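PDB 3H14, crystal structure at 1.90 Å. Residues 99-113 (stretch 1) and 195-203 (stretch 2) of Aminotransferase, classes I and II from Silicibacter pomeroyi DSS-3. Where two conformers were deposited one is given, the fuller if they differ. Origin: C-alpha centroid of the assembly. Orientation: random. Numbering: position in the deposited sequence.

Stretch 1 99-113: GSSGGFLLAFTALFD
Stretch 2 195-203: ASFISDEIY

S100 OG (chi1 m) lies only 2.5 Å from I202 CD1 (m, t), far inside normal van der Waals contact and not a hydrogen bond; S100 has two deposited conformers. No direct hydrogen bond joins the stretches, but a water bridges them, its O donating to L111 O (2.6 Å) and hydrogen-bonding S196 OG (2.7 Å; S196 m). Helix 100-111, with G99 at its N-cap position (phi/psi 111/-170, which calls for glycine), runs antiparallel to strand 196-200 at 175°, the axes 10.6 Å apart. CA atoms pair L111 with S196 (7.3 Å), A107 with I198 (7.9 Å) and S100 with I202 (7.7 Å). Strand alternation turns S196, I198 and D200 toward the helix and F197 away.

I198 (m, t) is the hub: its CD1 lies 4.3 Å from A107 CB, which points toward the strand, 3.8 Å from F108 CE1, 4.1 Å from L111 CD1 and 4.1 Å from F112 CE2, meeting both rings at their edges. L111 (m, t) also places CD2 4.1 Å from S196 OG. F104, F108 and F112 (chi1 m; chi2 -50°, -19°, -56°) leave the backbone sideways and bring their ring ends nearer; F112 follows the helix at phi/psi -137/152. F104 CZ sits 4.0 Å from I202 CD1 and 3.5 Å from D200 OD2, at the ring edge, whose partly positive hydrogens suit a carboxylate; OD2 is also hydrogen-bonded elsewhere in the structure. D200 (t) OD1 accepts I202 N (3.0 Å, 162°), just past the strand. Together 397 Å² is buried.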

ATOM      1  N   GLY A  99       5.232   4.150 -11.292  1.00 25.20           N
ATOM      2  CA  GLY A  99       4.968   3.603  -9.964  1.00 25.41           C
ATOM      3  C   GLY A  99       3.725   4.209  -9.384  1.00 25.44           C
ATOM      4  O   GLY A  99       2.982   4.918 -10.062  1.00 25.92           O
ATOM      5  N   SER A 100       3.486   3.956  -8.111  1.00 25.91           N
ATOM      6  CA  SER A 100       2.265   4.492  -7.557  0.50 26.13           C
ATOM      7  C   SER A 100       2.348   5.975  -7.228  1.00 25.91           C
ATOM      8  O   SER A 100       1.329   6.667  -7.358  1.00 25.82           O
ATOM      9  CB  SER A 100       1.723   3.640  -6.426  0.50 26.71           C
ATOM     10  OG  SER A 100       0.842   2.687  -7.016  0.50 27.92           O
ATOM     11  N   SER A 101       3.527   6.498  -6.899  1.00 25.51           N
ATOM     12  CA  SER A 101       3.704   7.937  -6.659  0.50 25.91           C
ATOM     13  C   SER A 101       3.247   8.705  -7.897  1.00 25.33           C
ATOM     14  O   SER A 101       2.543   9.708  -7.796  1.00 25.64           O
ATOM     15  CB  SER A 101       5.183   8.267  -6.369  0.50 26.38           C
ATOM     16  OG  SER A 101       5.376   9.602  -5.885  0.50 28.74           O
ATOM     17  N   GLY A 102       3.682   8.213  -9.061  1.00 23.29           N
ATOM     18  CA  GLY A 102       3.332   8.774 -10.364  1.00 22.26           C
ATOM     19  C   GLY A 102       1.848   8.671 -10.640  1.00 20.66           C
ATOM     20  O   GLY A 102       1.252   9.569 -11.213  1.00 20.04           O
ATOM     21  N   GLY A 103       1.250   7.556 -10.259  1.00 18.82           N
ATOM     22  CA  GLY A 103      -0.179   7.373 -10.438  1.00 19.56           C
ATOM     23  C   GLY A 103      -0.948   8.352  -9.581  1.00 18.81           C
ATOM     24  O   GLY A 103      -1.922   8.968 -10.030  1.00 17.19           O
ATOM     25  N   PHE A 104      -0.539   8.471  -8.321  1.00 18.07           N
ATOM     26  CA  PHE A 104      -1.180   9.459  -7.431  1.00 19.25           C
ATOM     27  C   PHE A 104      -1.033  10.899  -7.960  1.00 18.95           C
ATOM     28  O   PHE A 104      -1.998  11.676  -7.951  1.00 18.33           O
ATOM     29  CB  PHE A 104      -0.663   9.354  -5.996  1.00 18.86           C
ATOM     30  CG  PHE A 104      -1.016   8.068  -5.327  1.00 20.89           C
ATOM     31  CD1 PHE A 104      -2.334   7.595  -5.339  1.00 19.82           C
ATOM     32  CD2 PHE A 104      -0.036   7.305  -4.694  1.00 21.73           C
ATOM     33  CE1 PHE A 104      -2.649   6.387  -4.736  1.00 23.28           C
ATOM     34  CE2 PHE A 104      -0.366   6.069  -4.083  1.00 22.31           C
ATOM     35  CZ  PHE A 104      -1.660   5.625  -4.109  1.00 21.13           C
ATOM     36  N   LEU A 105       0.156  11.252  -8.413  1.00 19.34           N
ATOM     37  CA  LEU A 105       0.380  12.563  -8.996  1.00 20.45           C
ATOM     38  C   LEU A 105      -0.550  12.827 -10.167  1.00 19.57           C
ATOM     39  O   LEU A 105      -1.106  13.919 -10.308  1.00 20.52           O
ATOM     40  CB  LEU A 105       1.840  12.700  -9.447  1.00 20.70           C
ATOM     41  CG  LEU A 105       2.216  13.995 -10.163  1.00 21.25           C
ATOM     42  CD1 LEU A 105       1.962  15.167  -9.229  1.00 22.70           C
ATOM     43  CD2 LEU A 105       3.670  13.982 -10.626  1.00 22.31           C
ATOM     44  N   LEU A 106      -0.753  11.820 -11.001  1.00 19.80           N
ATOM     45  CA  LEU A 106      -1.496  12.012 -12.222  1.00 18.52           C
ATOM     46  C   LEU A 106      -2.967  12.063 -11.890  1.00 18.36           C
ATOM     47  O   LEU A 106      -3.666  12.948 -12.373  1.00 18.61           O
ATOM     48  CB  LEU A 106      -1.203  10.892 -13.211  1.00 18.94           C
ATOM     49  CG  LEU A 106       0.174  10.923 -13.876  1.00 18.81           C
ATOM     50  CD1 LEU A 106       0.310   9.629 -14.716  1.00 18.76           C
ATOM     51  CD2 LEU A 106       0.305  12.231 -14.720  1.00 22.15           C
ATOM     52  N   ALA A 107      -3.412  11.153 -11.012  1.00 18.04           N
ATOM     53  CA  ALA A 107      -4.783  11.173 -10.555  1.00 17.16           C
ATOM     54  C   ALA A 107      -5.115  12.513  -9.931  1.00 17.52           C
ATOM     55  O   ALA A 107      -6.123  13.129 -10.276  1.00 17.05           O
ATOM     56  CB  ALA A 107      -5.050  10.062  -9.612  1.00 17.46           C
ATOM     57  N   PHE A 108      -4.313  12.959  -8.974  1.00 16.56           N
ATOM     58  CA  PHE A 108      -4.681  14.148  -8.242  1.00 16.41           C
ATOM     59  C   PHE A 108      -4.645  15.373  -9.144  1.00 17.45           C
ATOM     60  O   PHE A 108      -5.467  16.284  -8.970  1.00 17.77           O
ATOM     61  CB  PHE A 108      -3.741  14.374  -7.045  1.00 16.16           C
ATOM     62  CG  PHE A 108      -3.787  13.288  -6.013  1.00 15.74           C
ATOM     63  CD1 PHE A 108      -4.861  12.408  -5.935  1.00 16.68           C
ATOM     64  CD2 PHE A 108      -2.774  13.182  -5.055  1.00 18.40           C
ATOM     65  CE1 PHE A 108      -4.895  11.432  -4.971  1.00 17.88           C
ATOM     66  CE2 PHE A 108      -2.814  12.168  -4.104  1.00 17.17           C
ATOM     67  CZ  PHE A 108      -3.891  11.316  -4.073  1.00 18.94           C
ATOM     68  N   THR A 109      -3.710  15.393 -10.108  1.00 17.29           N
ATOM     69  CA  THR A 109      -3.620  16.533 -11.033  1.00 17.83           C
ATOM     70  C   THR A 109      -4.832  16.640 -11.963  1.00 18.17           C
ATOM     71  O   THR A 109      -5.333  17.739 -12.215  1.00 18.37           O
ATOM     72  CB  THR A 109      -2.324  16.472 -11.859  1.00 18.21           C
ATOM     73  OG1 THR A 109      -1.214  16.488 -10.951  1.00 17.12           O
ATOM     74  CG2 THR A 109      -2.250  17.671 -12.842  1.00 17.46           C
ATOM     75  N   ALA A 110      -5.270  15.497 -12.468  1.00 18.05           N
ATOM     76  CA  ALA A 110      -6.417  15.392 -13.351  1.00 19.01           C
ATOM     77  C   ALA A 110      -7.701  15.786 -12.653  1.00 19.56           C
ATOM     78  O   ALA A 110      -8.594  16.401 -13.240  1.00 20.09           O
ATOM     79  CB  ALA A 110      -6.522  13.942 -13.896  1.00 18.06           C
ATOM     80  N   LEU A 111      -7.788  15.468 -11.366  1.00 19.43           N
ATOM     81  CA  LEU A 111      -9.076  15.520 -10.663  1.00 19.17           C
ATOM     82  C   LEU A 111      -9.308  16.678  -9.707  1.00 18.48           C
ATOM     83  O   LEU A 111     -10.468  16.990  -9.389  1.00 17.98           O
ATOM     84  CB  LEU A 111      -9.289  14.180  -9.963  1.00 18.72           C
ATOM     85  CG  LEU A 111      -9.483  12.951 -10.853  1.00 19.61           C
ATOM     86  CD1 LEU A 111      -9.459  11.735  -9.993  1.00 15.93           C
ATOM     87  CD2 LEU A 111     -10.809  12.972 -11.658  1.00 18.98           C
ATOM     88  N   PHE A 112      -8.249  17.349  -9.251  1.00 18.24           N
ATOM     89  CA  PHE A 112      -8.413  18.276  -8.153  1.00 18.17           C
ATOM     90  C   PHE A 112      -7.672  19.549  -8.363  1.00 18.91           C
ATOM     91  O   PHE A 112      -6.610  19.571  -9.000  1.00 20.67           O
ATOM     92  CB  PHE A 112      -7.956  17.661  -6.814  1.00 17.42           C
ATOM     93  CG  PHE A 112      -8.530  16.300  -6.560  1.00 17.79           C
ATOM     94  CD1 PHE A 112      -9.906  16.110  -6.568  1.00 17.56           C
ATOM     95  CD2 PHE A 112      -7.705  15.235  -6.259  1.00 16.06           C
ATOM     96  CE1 PHE A 112     -10.445  14.849  -6.331  1.00 18.24           C
ATOM     97  CE2 PHE A 112      -8.212  13.995  -6.040  1.00 17.44           C
ATOM     98  CZ  PHE A 112      -9.580  13.788  -6.072  1.00 18.22           C
ATOM     99  N   ASP A 113      -8.218  20.600  -7.756  1.00 19.10           N
ATOM    100  CA  ASP A 113      -7.650  21.935  -7.814  1.00 19.50           C
ATOM    101  C   ASP A 113      -7.240  22.388  -6.419  1.00 19.90           C
ATOM    102  O   ASP A 113      -7.681  21.819  -5.405  1.00 18.60           O
ATOM    103  CB  ASP A 113      -8.729  22.885  -8.373  1.00 20.38           C
ATOM    104  CG  ASP A 113      -8.765  22.921  -9.896  1.00 22.00           C
ATOM    105  OD1 ASP A 113      -7.694  23.139 -10.506  1.00 19.43           O
ATOM    106  OD2 ASP A 113      -9.881  22.775 -10.466  1.00 24.89           O
ATOM    107  N   ALA A 195     -18.000  13.361  -5.130  1.00 23.53           N
ATOM    108  CA  ALA A 195     -16.599  13.023  -4.775  1.00 22.39           C
ATOM    109  C   ALA A 195     -16.005  12.027  -5.811  1.00 21.79           C
ATOM    110  O   ALA A 195     -16.491  10.914  -5.958  1.00 22.52           O
ATOM    111  CB  ALA A 195     -16.540  12.432  -3.383  1.00 21.62           C
ATOM    112  N   SER A 196     -14.960  12.438  -6.522  1.00 21.73           N
ATOM    113  CA  SER A 196     -14.313  11.561  -7.495  1.00 21.26           C
ATOM    114  C   SER A 196     -13.619  10.422  -6.758  1.00 19.95           C
ATOM    115  O   SER A 196     -12.886  10.672  -5.823  1.00 21.48           O
ATOM    116  CB  SER A 196     -13.279  12.332  -8.315  1.00 21.15           C
ATOM    117  OG  SER A 196     -13.888  13.425  -8.962  1.00 21.34           O
ATOM    118  N   PHE A 197     -13.848   9.201  -7.225  1.00 19.99           N
ATOM    119  CA  PHE A 197     -13.447   7.971  -6.581  1.00 19.55           C
ATOM    120  C   PHE A 197     -12.140   7.429  -7.113  1.00 19.67           C
ATOM    121  O   PHE A 197     -11.986   7.121  -8.318  1.00 19.29           O
ATOM    122  CB  PHE A 197     -14.542   6.927  -6.737  1.00 20.14           C
ATOM    123  CG  PHE A 197     -14.384   5.712  -5.842  1.00 21.36           C
ATOM    124  CD1 PHE A 197     -14.786   5.765  -4.493  1.00 23.84           C
ATOM    125  CD2 PHE A 197     -13.852   4.528  -6.329  1.00 21.18           C
ATOM    126  CE1 PHE A 197     -14.655   4.661  -3.653  1.00 22.93           C
ATOM    127  CE2 PHE A 197     -13.702   3.411  -5.496  1.00 21.84           C
ATOM    128  CZ  PHE A 197     -14.117   3.474  -4.141  1.00 21.08           C
ATOM    129  N   ILE A 198     -11.201   7.232  -6.188  1.00 19.86           N
ATOM    130  CA  ILE A 198      -9.896   6.650  -6.521  1.00 18.52           C
ATOM    131  C   ILE A 198      -9.687   5.383  -5.715  1.00 19.45           C
ATOM    132  O   ILE A 198      -9.747   5.431  -4.490  1.00 19.23           O
ATOM    133  CB  ILE A 198      -8.773   7.604  -6.210  1.00 19.28           C
ATOM    134  CG1 ILE A 198      -8.966   8.931  -6.938  1.00 18.72           C
ATOM    135  CG2 ILE A 198      -7.409   6.956  -6.547  1.00 17.94           C
ATOM    136  CD1 ILE A 198      -8.022   9.914  -6.559  1.00 17.82           C
ATOM    137  N   SER A 199      -9.455   4.266  -6.421  1.00 18.76           N
ATOM    138  CA  SER A 199      -9.271   2.946  -5.835  1.00 18.58           C
ATOM    139  C   SER A 199      -7.799   2.549  -5.920  1.00 19.10           C
ATOM    140  O   SER A 199      -7.235   2.408  -7.011  1.00 18.24           O
ATOM    141  CB  SER A 199     -10.135   1.922  -6.557  1.00 18.03           C
ATOM    142  OG  SER A 199     -10.078   0.627  -5.987  1.00 19.14           O
ATOM    143  N   ASP A 200      -7.186   2.394  -4.742  1.00 19.50           N
ATOM    144  CA  ASP A 200      -5.787   1.981  -4.611  1.00 19.60           C
ATOM    145  C   ASP A 200      -5.804   0.451  -4.518  1.00 19.63           C
ATOM    146  O   ASP A 200      -6.307  -0.138  -3.555  1.00 20.73           O
ATOM    147  CB  ASP A 200      -5.148   2.663  -3.383  1.00 19.98           C
ATOM    148  CG  ASP A 200      -3.700   2.214  -3.120  1.00 20.77           C
ATOM    149  OD1 ASP A 200      -3.290   1.165  -3.658  1.00 23.10           O
ATOM    150  OD2 ASP A 200      -2.989   2.894  -2.344  1.00 22.52           O
ATOM    151  N   GLU A 201      -5.300  -0.193  -5.558  1.00 19.66           N
ATOM    152  CA  GLU A 201      -5.367  -1.639  -5.727  1.00 19.10           C
ATOM    153  C   GLU A 201      -3.932  -2.202  -5.770  1.00 18.77           C
ATOM    154  O   GLU A 201      -3.687  -3.307  -6.256  1.00 18.39           O
ATOM    155  CB  GLU A 201      -6.204  -1.976  -6.966  1.00 19.63           C
ATOM    156  CG  GLU A 201      -7.612  -1.353  -6.832  1.00 19.57           C
ATOM    157  CD  GLU A 201      -8.673  -1.778  -7.839  1.00 21.13           C
ATOM    158  OE1 GLU A 201      -8.389  -2.519  -8.827  1.00 21.49           O
ATOM    159  OE2 GLU A 201      -9.829  -1.316  -7.623  1.00 22.08           O
ATOM    160  N   ILE A 202      -3.007  -1.431  -5.199  1.00 17.95           N
ATOM    161  CA  ILE A 202      -1.567  -1.722  -5.243  1.00 18.71           C
ATOM    162  C   ILE A 202      -1.230  -3.110  -4.679  1.00 19.14           C
ATOM    163  O   ILE A 202      -0.344  -3.796  -5.189  1.00 18.96           O
ATOM    164  CB  ILE A 202      -0.796  -0.541  -4.552  1.00 19.06           C
ATOM    165  CG1 ILE A 202      -0.795   0.637  -5.540  1.00 19.02           C
ATOM    166  CG2 ILE A 202       0.692  -0.890  -4.090  1.00 19.44           C
ATOM    167  CD1 ILE A 202      -0.435   1.961  -4.961  1.00 20.51           C
ATOM    168  N   TYR A 203      -1.974  -3.561  -3.679  1.00 18.59           N
ATOM    169  CA  TYR A 203      -1.676  -4.880  -3.068  1.00 19.54           C
ATOM    170  C   TYR A 203      -2.477  -6.046  -3.650  1.00 19.08           C
ATOM    171  O   TYR A 203      -2.311  -7.180  -3.191  1.00 18.95           O
ATOM    172  CB  TYR A 203      -1.856  -4.838  -1.525  1.00 19.37           C
ATOM    173  CG  TYR A 203      -0.808  -4.022  -0.827  1.00 19.48           C
ATOM    174  CD1 TYR A 203       0.403  -4.606  -0.438  1.00 18.56           C
ATOM    175  CD2 TYR A 203      -1.009  -2.665  -0.562  1.00 21.29           C
ATOM    176  CE1 TYR A 203       1.389  -3.853   0.188  1.00 16.39           C
ATOM    177  CE2 TYR A 203      -0.041  -1.915   0.067  1.00 18.26           C
ATOM    178  CZ  TYR A 203       1.163  -2.529   0.433  1.00 18.24           C
ATOM    179  OH  TYR A 203       2.131  -1.823   1.063  1.00 20.27           O
TER
HETATM  180  O   HOH W   1     -12.712  15.779  -9.643  1.00 17.25           O